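Local coordinates for protein thermophilic dibenzothiophene desulfurization enzyme C (PDB 5XDC) that probably catalyses the FMNH2- and oxygen-dependent oxidation of dibenzothiophene to its sulfoxide and then its sulfone, as a flavin monooxygenase of the DszC family, at residues B[34-42]-B[206-214]; B[120-130]-B[158-169]. All coordinates share one frame; numbering follows the deposited sequence.

Interaction 1 (B[34-42]-B[206-214]); sequences ERERAGGTP and GMRQTDSGS. With IND (indole), chain J.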
# COMPACT_ATOMS: atom_id res chain seq x y z
N GLU B 34 -19.00 -15.94 22.46
CA GLU B 34 -20.00 -17.00 22.40
C GLU B 34 -21.30 -16.51 21.76
O GLU B 34 -21.93 -17.24 20.98
CB GLU B 34 -20.26 -17.54 23.82
N ARG B 35 -21.71 -15.28 22.06
CA ARG B 35 -22.98 -14.79 21.52
C ARG B 35 -22.95 -14.64 20.01
O ARG B 35 -23.92 -14.99 19.33
CB ARG B 35 -23.35 -13.45 22.16
CG ARG B 35 -23.92 -13.58 23.56
CD ARG B 35 -24.45 -12.25 24.05
NE ARG B 35 -23.38 -11.27 24.27
CZ ARG B 35 -23.05 -10.28 23.45
NH1 ARG B 35 -23.71 -10.08 22.32
NH2 ARG B 35 -22.07 -9.45 23.78
N GLU B 36 -21.87 -14.11 19.45
CA GLU B 36 -21.92 -13.81 18.03
C GLU B 36 -21.86 -15.09 17.20
O GLU B 36 -22.39 -15.12 16.08
CB GLU B 36 -20.82 -12.83 17.63
CG GLU B 36 -19.47 -13.42 17.52
CD GLU B 36 -19.10 -13.88 16.11
OE1 GLU B 36 -19.51 -13.28 15.07
OE2 GLU B 36 -18.38 -14.89 16.04
N ARG B 37 -21.28 -16.17 17.73
CA ARG B 37 -21.33 -17.46 17.04
C ARG B 37 -22.76 -17.89 16.78
O ARG B 37 -23.09 -18.37 15.69
CB ARG B 37 -20.62 -18.54 17.86
CG ARG B 37 -19.11 -18.41 17.95
CD ARG B 37 -18.47 -19.73 18.44
NE ARG B 37 -18.55 -19.91 19.90
CZ ARG B 37 -17.52 -19.80 20.75
NH1 ARG B 37 -16.29 -19.52 20.32
NH2 ARG B 37 -17.73 -20.00 22.05
N ALA B 38 -23.63 -17.72 17.78
CA ALA B 38 -25.01 -18.16 17.67
C ALA B 38 -25.83 -17.31 16.73
O ALA B 38 -26.84 -17.79 16.19
CB ALA B 38 -25.66 -18.16 19.06
N GLY B 39 -25.45 -16.04 16.53
CA GLY B 39 -26.27 -15.16 15.74
C GLY B 39 -27.54 -14.84 16.50
O GLY B 39 -27.59 -14.92 17.74
N GLY B 40 -28.58 -14.49 15.77
CA GLY B 40 -29.84 -14.24 16.45
C GLY B 40 -29.85 -12.91 17.20
O GLY B 40 -29.01 -12.03 17.00
N THR B 41 -30.83 -12.79 18.10
CA THR B 41 -31.15 -11.51 18.70
C THR B 41 -30.52 -11.40 20.08
O THR B 41 -30.81 -12.24 20.95
CB THR B 41 -32.66 -11.35 18.79
OG1 THR B 41 -33.23 -11.51 17.48
CG2 THR B 41 -33.04 -9.97 19.34
N PRO B 42 -29.67 -10.42 20.33
CA PRO B 42 -29.05 -10.26 21.66
C PRO B 42 -29.97 -9.51 22.61
O PRO B 42 -29.75 -8.36 22.99
CB PRO B 42 -27.78 -9.48 21.33
CG PRO B 42 -28.20 -8.60 20.21
CD PRO B 42 -29.18 -9.40 19.38
N GLY B 206 -20.18 -11.51 9.29
CA GLY B 206 -20.03 -10.72 10.48
C GLY B 206 -21.28 -9.89 10.72
O GLY B 206 -22.27 -10.01 10.00
N MET B 207 -21.20 -9.04 11.74
CA MET B 207 -22.40 -8.33 12.21
C MET B 207 -23.54 -9.32 12.46
O MET B 207 -24.70 -9.07 12.12
CB MET B 207 -22.82 -7.24 11.22
CG MET B 207 -21.80 -6.09 11.10
SD MET B 207 -21.59 -5.27 12.71
CE MET B 207 -20.70 -3.79 12.20
N ARG B 208 -23.21 -10.43 13.10
CA ARG B 208 -24.09 -11.59 13.12
C ARG B 208 -25.30 -11.42 14.04
O ARG B 208 -26.26 -12.19 13.91
CB ARG B 208 -23.30 -12.83 13.54
CG ARG B 208 -22.40 -13.36 12.43
CD ARG B 208 -21.72 -14.67 12.81
NE ARG B 208 -22.65 -15.67 13.32
CZ ARG B 208 -23.48 -16.39 12.58
NH1 ARG B 208 -23.54 -16.23 11.26
NH2 ARG B 208 -24.27 -17.27 13.16
N GLN B 209 -25.27 -10.46 14.97
CA GLN B 209 -26.39 -10.23 15.89
C GLN B 209 -27.12 -8.91 15.62
O GLN B 209 -27.76 -8.37 16.52
CB GLN B 209 -25.91 -10.30 17.34
CG GLN B 209 -25.52 -11.72 17.76
CD GLN B 209 -25.56 -11.93 19.26
OE1 GLN B 209 -24.80 -11.31 20.01
NE2 GLN B 209 -26.47 -12.79 19.71
N THR B 210 -27.08 -8.42 14.38
CA THR B 210 -27.76 -7.18 14.03
C THR B 210 -29.16 -7.41 13.48
O THR B 210 -29.84 -6.43 13.16
CB THR B 210 -26.94 -6.37 13.02
OG1 THR B 210 -26.80 -7.10 11.79
CG2 THR B 210 -25.57 -6.01 13.60
N ASP B 211 -29.60 -8.66 13.36
CA ASP B 211 -30.92 -8.99 12.80
C ASP B 211 -31.26 -8.15 11.57
O ASP B 211 -32.30 -7.48 11.49
CB ASP B 211 -31.98 -8.87 13.87
CG ASP B 211 -32.18 -10.17 14.61
OD1 ASP B 211 -32.68 -11.14 13.99
OD2 ASP B 211 -31.82 -10.20 15.79
N SER B 212 -30.37 -8.23 10.58
CA SER B 212 -30.48 -7.45 9.36
C SER B 212 -31.11 -8.24 8.23
O SER B 212 -30.85 -7.98 7.05
CB SER B 212 -29.10 -6.92 8.96
OG SER B 212 -28.63 -6.00 9.92
N GLY B 213 -31.95 -9.20 8.58
CA GLY B 213 -32.76 -9.89 7.60
C GLY B 213 -33.94 -9.09 7.09
O GLY B 213 -33.92 -7.85 7.10
N SER B 214 -34.98 -9.77 6.63
CA SER B 214 -36.07 -9.12 5.93
C SER B 214 -37.29 -8.95 6.84
O SER B 214 -37.41 -9.58 7.90
CB SER B 214 -36.45 -9.91 4.67
OG SER B 214 -36.88 -11.21 5.00
N1 IND J . -24.66 -5.77 8.04
C2 IND J . -25.71 -5.44 8.78
C3 IND J . -26.36 -4.65 8.00
C4 IND J . -26.29 -3.61 5.74
C5 IND J . -25.49 -3.58 4.59
C6 IND J . -24.29 -4.32 4.53
C7 IND J . -23.90 -5.10 5.62
C8 IND J . -24.69 -5.14 6.75
C9 IND J . -25.90 -4.37 6.81
O HOH W 1 -20.51 -10.82 14.42
O HOH W 2 -29.13 -11.36 14.21
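Arg208 reaches across to the end of helix 16-38 and grips two of its last carbonyl oxygens. Its NE bonds to Glu36 O at 2.8 Å, with the oxygen in the guanidinium plane. Its NH2 bonds to Arg37 O at 3.0 Å, approaching from above that carbonyl's plane. Its NH1 forms a salt bridge with Asp203. A bend in the chain at chi3 (50°) turns the guanidinium edge onto this last turn. The positive charge there would suit the negative end of the helix dipole. A leucine in place of Arg208 would probably leave Arg37 O without this donor and Asp203 without its salt-bridge mate. Gln209 meets the next part of the segment. Its NE2 donates to Gly39 O at 3.1 Å, and its OE1 takes a weak bond from Arg35 NH1. The Gln209 side chain runs past the Pro42 ring in the opposite direction, and Pro42 CD lies 3.4 Å from Gln209 O. Thr41 OG1 donates to Asp211 OD2 at 2.6 Å, on the syn side of the carboxylate, tilted out of its plane. Two waters fill in: one links Glu36 OE1 to Arg208 N, the other joins Gly40 O, Arg208 O and Asp211 N. Gly39, the first residue past the helix, has positive phi, and a CB there would crowd Arg208 NH2. In the second shell, Arg380 pairs with Glu36 and Asp84 with Arg35, whose NE also bonds to Thr31. Residues 207-210 form a type I turn, with Thr210 OG1 bonded to Met207 O at 2.9 Å. Met207, Thr210 and Ser212 line the indole pocket, with Ser212 OG 3.2 Å from indole C2. The contact thus joins the end of helix 16-38 to the loop between strands 196-198 and 215-217, beside helices 85-104 and 376-385.

Interaction 2 (B[120-130]-B[158-169]); sequences ERWFLGNASSE and FCSGSADADRLL. With IND (indole), chain J.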
# COMPACT_ATOMS: atom_id res chain seq x y z
N GLU B 120 -41.10 4.28 27.61
CA GLU B 120 -41.17 2.90 27.17
C GLU B 120 -39.81 2.34 26.75
O GLU B 120 -39.74 1.19 26.32
CB GLU B 120 -42.17 2.78 26.02
CG GLU B 120 -43.60 3.26 26.40
CD GLU B 120 -44.62 3.04 25.30
OE1 GLU B 120 -44.30 2.43 24.26
OE2 GLU B 120 -45.78 3.48 25.48
N ARG B 121 -38.75 3.14 26.85
CA ARG B 121 -37.38 2.70 26.57
C ARG B 121 -37.27 2.14 25.15
O ARG B 121 -36.79 1.02 24.92
CB ARG B 121 -36.92 1.69 27.62
CG ARG B 121 -36.97 2.28 29.03
CD ARG B 121 -36.09 1.56 30.03
NE ARG B 121 -36.01 2.29 31.30
CZ ARG B 121 -35.13 3.25 31.58
NH1 ARG B 121 -34.22 3.65 30.69
NH2 ARG B 121 -35.17 3.84 32.78
N TRP B 122 -37.70 2.95 24.18
CA TRP B 122 -37.72 2.52 22.78
C TRP B 122 -36.33 2.32 22.22
O TRP B 122 -35.45 3.17 22.36
CB TRP B 122 -38.45 3.55 21.93
CG TRP B 122 -39.93 3.51 22.03
CD1 TRP B 122 -40.69 2.70 22.83
CD2 TRP B 122 -40.84 4.31 21.29
NE1 TRP B 122 -42.03 2.96 22.63
CE2 TRP B 122 -42.15 3.95 21.70
CE3 TRP B 122 -40.69 5.32 20.33
CZ2 TRP B 122 -43.28 4.55 21.16
CZ3 TRP B 122 -41.83 5.92 19.80
CH2 TRP B 122 -43.10 5.54 20.22
N PHE B 123 -36.16 1.19 21.54
CA PHE B 123 -34.98 0.85 20.74
C PHE B 123 -35.52 0.77 19.31
O PHE B 123 -36.35 -0.09 19.02
CB PHE B 123 -34.39 -0.47 21.24
CG PHE B 123 -32.91 -0.65 20.98
CD1 PHE B 123 -32.33 -0.24 19.81
CD2 PHE B 123 -32.13 -1.28 21.94
CE1 PHE B 123 -30.96 -0.45 19.59
CE2 PHE B 123 -30.78 -1.48 21.72
CZ PHE B 123 -30.21 -1.05 20.55
N LEU B 124 -35.10 1.69 18.45
CA LEU B 124 -35.68 1.84 17.11
C LEU B 124 -35.02 0.89 16.13
O LEU B 124 -33.80 0.69 16.16
CB LEU B 124 -35.55 3.28 16.61
CG LEU B 124 -36.16 4.40 17.46
CD1 LEU B 124 -35.79 5.77 16.90
CD2 LEU B 124 -37.67 4.25 17.52
N GLY B 125 -35.84 0.31 15.24
CA GLY B 125 -35.37 -0.53 14.17
C GLY B 125 -35.69 0.06 12.80
O GLY B 125 -36.43 1.04 12.66
N ASN B 126 -35.12 -0.57 11.76
CA ASN B 126 -35.10 -0.01 10.42
C ASN B 126 -35.66 -1.02 9.43
O ASN B 126 -35.24 -2.18 9.43
CB ASN B 126 -33.65 0.38 10.07
CG ASN B 126 -33.55 1.10 8.77
OD1 ASN B 126 -33.29 0.50 7.73
ND2 ASN B 126 -33.75 2.42 8.81
N ALA B 127 -36.60 -0.58 8.59
CA ALA B 127 -37.19 -1.44 7.57
C ALA B 127 -37.78 -0.67 6.40
O ALA B 127 -39.00 -0.63 6.26
CB ALA B 127 -38.25 -2.32 8.18
N SER B 128 -36.97 -0.06 5.54
CA SER B 128 -35.53 -0.07 5.59
C SER B 128 -35.08 1.14 4.79
O SER B 128 -35.69 1.45 3.77
CB SER B 128 -34.95 -1.35 4.98
OG SER B 128 -33.57 -1.19 4.70
N SER B 129 -34.03 1.83 5.24
CA SER B 129 -33.50 2.95 4.49
C SER B 129 -32.34 2.55 3.61
O SER B 129 -31.66 3.41 3.04
CB SER B 129 -33.09 4.09 5.43
OG SER B 129 -32.29 3.65 6.49
N GLU B 130 -32.11 1.24 3.46
CA GLU B 130 -30.99 0.69 2.69
C GLU B 130 -31.57 -0.12 1.53
O GLU B 130 -31.64 -1.34 1.58
CB GLU B 130 -30.12 -0.16 3.61
CG GLU B 130 -29.38 0.73 4.59
CD GLU B 130 -28.76 0.01 5.75
OE1 GLU B 130 -28.80 -1.25 5.82
OE2 GLU B 130 -28.20 0.71 6.61
N PHE B 158 -32.60 -6.29 4.25
CA PHE B 158 -31.63 -5.52 5.02
C PHE B 158 -32.33 -4.54 5.95
O PHE B 158 -32.16 -3.32 5.86
CB PHE B 158 -30.64 -4.80 4.11
CG PHE B 158 -29.56 -5.71 3.57
CD1 PHE B 158 -28.41 -5.96 4.30
CD2 PHE B 158 -29.71 -6.32 2.33
CE1 PHE B 158 -27.42 -6.80 3.81
CE2 PHE B 158 -28.73 -7.16 1.83
CZ PHE B 158 -27.58 -7.40 2.57
N CYS B 159 -33.09 -5.12 6.88
CA CYS B 159 -33.84 -4.36 7.87
C CYS B 159 -33.11 -4.40 9.22
O CYS B 159 -33.51 -5.08 10.16
CB CYS B 159 -35.25 -4.93 7.98
SG CYS B 159 -36.20 -4.80 6.50
N SER B 160 -32.02 -3.65 9.29
CA SER B 160 -31.16 -3.71 10.46
C SER B 160 -31.92 -3.43 11.75
O SER B 160 -32.73 -2.50 11.83
CB SER B 160 -30.01 -2.72 10.32
OG SER B 160 -29.29 -2.97 9.12
N GLY B 161 -31.65 -4.23 12.77
CA GLY B 161 -32.26 -4.03 14.06
C GLY B 161 -33.76 -4.23 14.06
O GLY B 161 -34.45 -3.68 14.92
N SER B 162 -34.28 -5.03 13.13
CA SER B 162 -35.72 -5.16 12.99
C SER B 162 -36.34 -6.09 14.03
O SER B 162 -37.56 -6.10 14.17
CB SER B 162 -36.08 -5.65 11.58
OG SER B 162 -35.41 -6.84 11.25
N ALA B 163 -35.54 -6.86 14.75
CA ALA B 163 -36.07 -7.74 15.79
C ALA B 163 -36.04 -7.02 17.13
O ALA B 163 -35.12 -6.23 17.40
CB ALA B 163 -35.24 -9.03 15.89
N ASP B 164 -37.04 -7.29 17.96
CA ASP B 164 -37.10 -6.68 19.29
C ASP B 164 -37.12 -5.15 19.21
O ASP B 164 -36.66 -4.46 20.12
CB ASP B 164 -35.93 -7.16 20.16
CG ASP B 164 -35.99 -6.64 21.59
OD1 ASP B 164 -37.05 -6.77 22.24
OD2 ASP B 164 -34.95 -6.11 22.08
N ALA B 165 -37.66 -4.60 18.13
CA ALA B 165 -37.73 -3.15 17.93
C ALA B 165 -39.06 -2.62 18.44
O ALA B 165 -40.12 -3.13 18.08
CB ALA B 165 -37.59 -2.81 16.45
N ASP B 166 -39.00 -1.57 19.28
CA ASP B 166 -40.24 -0.98 19.76
C ASP B 166 -40.99 -0.25 18.66
O ASP B 166 -42.23 -0.22 18.67
CB ASP B 166 -39.93 -0.04 20.93
CG ASP B 166 -39.30 -0.77 22.07
OD1 ASP B 166 -40.05 -1.36 22.87
OD2 ASP B 166 -38.07 -0.81 22.17
N ARG B 167 -40.27 0.36 17.72
CA ARG B 167 -40.84 0.99 16.54
C ARG B 167 -39.90 0.68 15.38
O ARG B 167 -38.69 0.54 15.56
CB ARG B 167 -40.99 2.51 16.68
CG ARG B 167 -42.04 3.00 17.68
CD ARG B 167 -43.43 2.65 17.19
NE ARG B 167 -44.51 3.23 17.99
CZ ARG B 167 -45.02 2.68 19.09
NH1 ARG B 167 -44.55 1.54 19.56
NH2 ARG B 167 -46.03 3.27 19.72
N LEU B 168 -40.49 0.57 14.19
CA LEU B 168 -39.76 0.43 12.94
C LEU B 168 -39.91 1.70 12.11
O LEU B 168 -41.03 2.19 11.89
CB LEU B 168 -40.28 -0.76 12.12
CG LEU B 168 -40.12 -2.13 12.75
CD1 LEU B 168 -40.84 -3.19 11.91
CD2 LEU B 168 -38.66 -2.47 12.88
N LEU B 169 -38.79 2.21 11.62
CA LEU B 169 -38.79 3.24 10.59
C LEU B 169 -38.95 2.56 9.24
O LEU B 169 -38.05 1.84 8.79
CB LEU B 169 -37.49 4.04 10.68
CG LEU B 169 -37.31 5.15 9.65
CD1 LEU B 169 -38.40 6.23 9.80
CD2 LEU B 169 -35.90 5.76 9.76
N1 IND J . -24.66 -5.77 8.04
C2 IND J . -25.71 -5.44 8.78
C3 IND J . -26.36 -4.65 8.00
C4 IND J . -26.29 -3.61 5.74
C5 IND J . -25.49 -3.58 4.59
C6 IND J . -24.29 -4.32 4.53
C7 IND J . -23.90 -5.10 5.62
C8 IND J . -24.69 -5.14 6.75
C9 IND J . -25.90 -4.37 6.81
O HOH W 3 -39.03 -1.34 25.39
O HOH W 4 -46.14 1.74 22.36
O HOH W 5 -33.40 -2.22 16.91
O HOH W 6 -31.35 -1.21 7.46
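Asp166 and Phe123 are tied by two hydrogen bonds. Phe123 N donates to Asp166 OD2 at 2.8 Å, on the anti side, somewhat out of the carboxylate plane, and Asp166 N returns a bond to Phe123 O. Arg50 forms a salt bridge with the same OD2. Further along, Gly125 N donates to Arg167 O at 2.9 Å in a nearly straight bond, Leu169 N to Gly125 O, and Ala127 N to Leu169 O. Asn126 N turns instead to Ser160 O. Ser128 OG donates to Phe158 O and accepts from Glu130 N, an ST turn. Trp122 NE1 bonds to Glu120 OE1. The Gly125, Leu169 and Ala127 bonds pair strand 124-127 in parallel with the start of strand 167-174, in the mixed sheet of the acyl-CoA dehydrogenase-like fold. A CB on Gly125 would clash with Gly161 O and Ala165 CB. Asn126 OD1 accepts from Ser129 N at 2.9 Å in an Asx motif. Asn126, Ser128, Ser129 and Ser160 bind FMN in another structure of this protein. Indole sits beside them, with Glu130 OE1 3.4 Å from indole C4 and Ser160 OG close to C3. Tyr93 holds the other carboxylate oxygen of Glu130. At the far end Arg167 folds over Trp122. Its CG lies 3.6 Å from the centroid of the six-membered ring, a CH-pi contact over the face. A bend at chi2 (-68°) brings the guanidinium against the ring, tilted 39° to it, with Trp122 CZ2 3.3 Å from the guanidinium plane, over its centre. Ala127 CB packs on Cys159 SG.

In the fold
The centres of interactions 1 and 2 lie about 15 Å apart, and the two contacts touch. Both segments of interaction 2 fall in sequence between the two segments of interaction 1. Loop 206-214 runs beside 158-169: Gly213 O probably bonds to Cys159 N and Thr210 O to Gly161 N. Ala163 packs against both Thr41 and Asp211. Interaction 1 joins the N-terminal helical region to the middle domain, whereas interaction 2 pairs strand 124-127 with strand 167-174 in the mixed sheet. Helix 85-104 contacts both. Together they supply six of the eleven residues around the indole, so these loops shape a large part of the pocket, next to the FMN site.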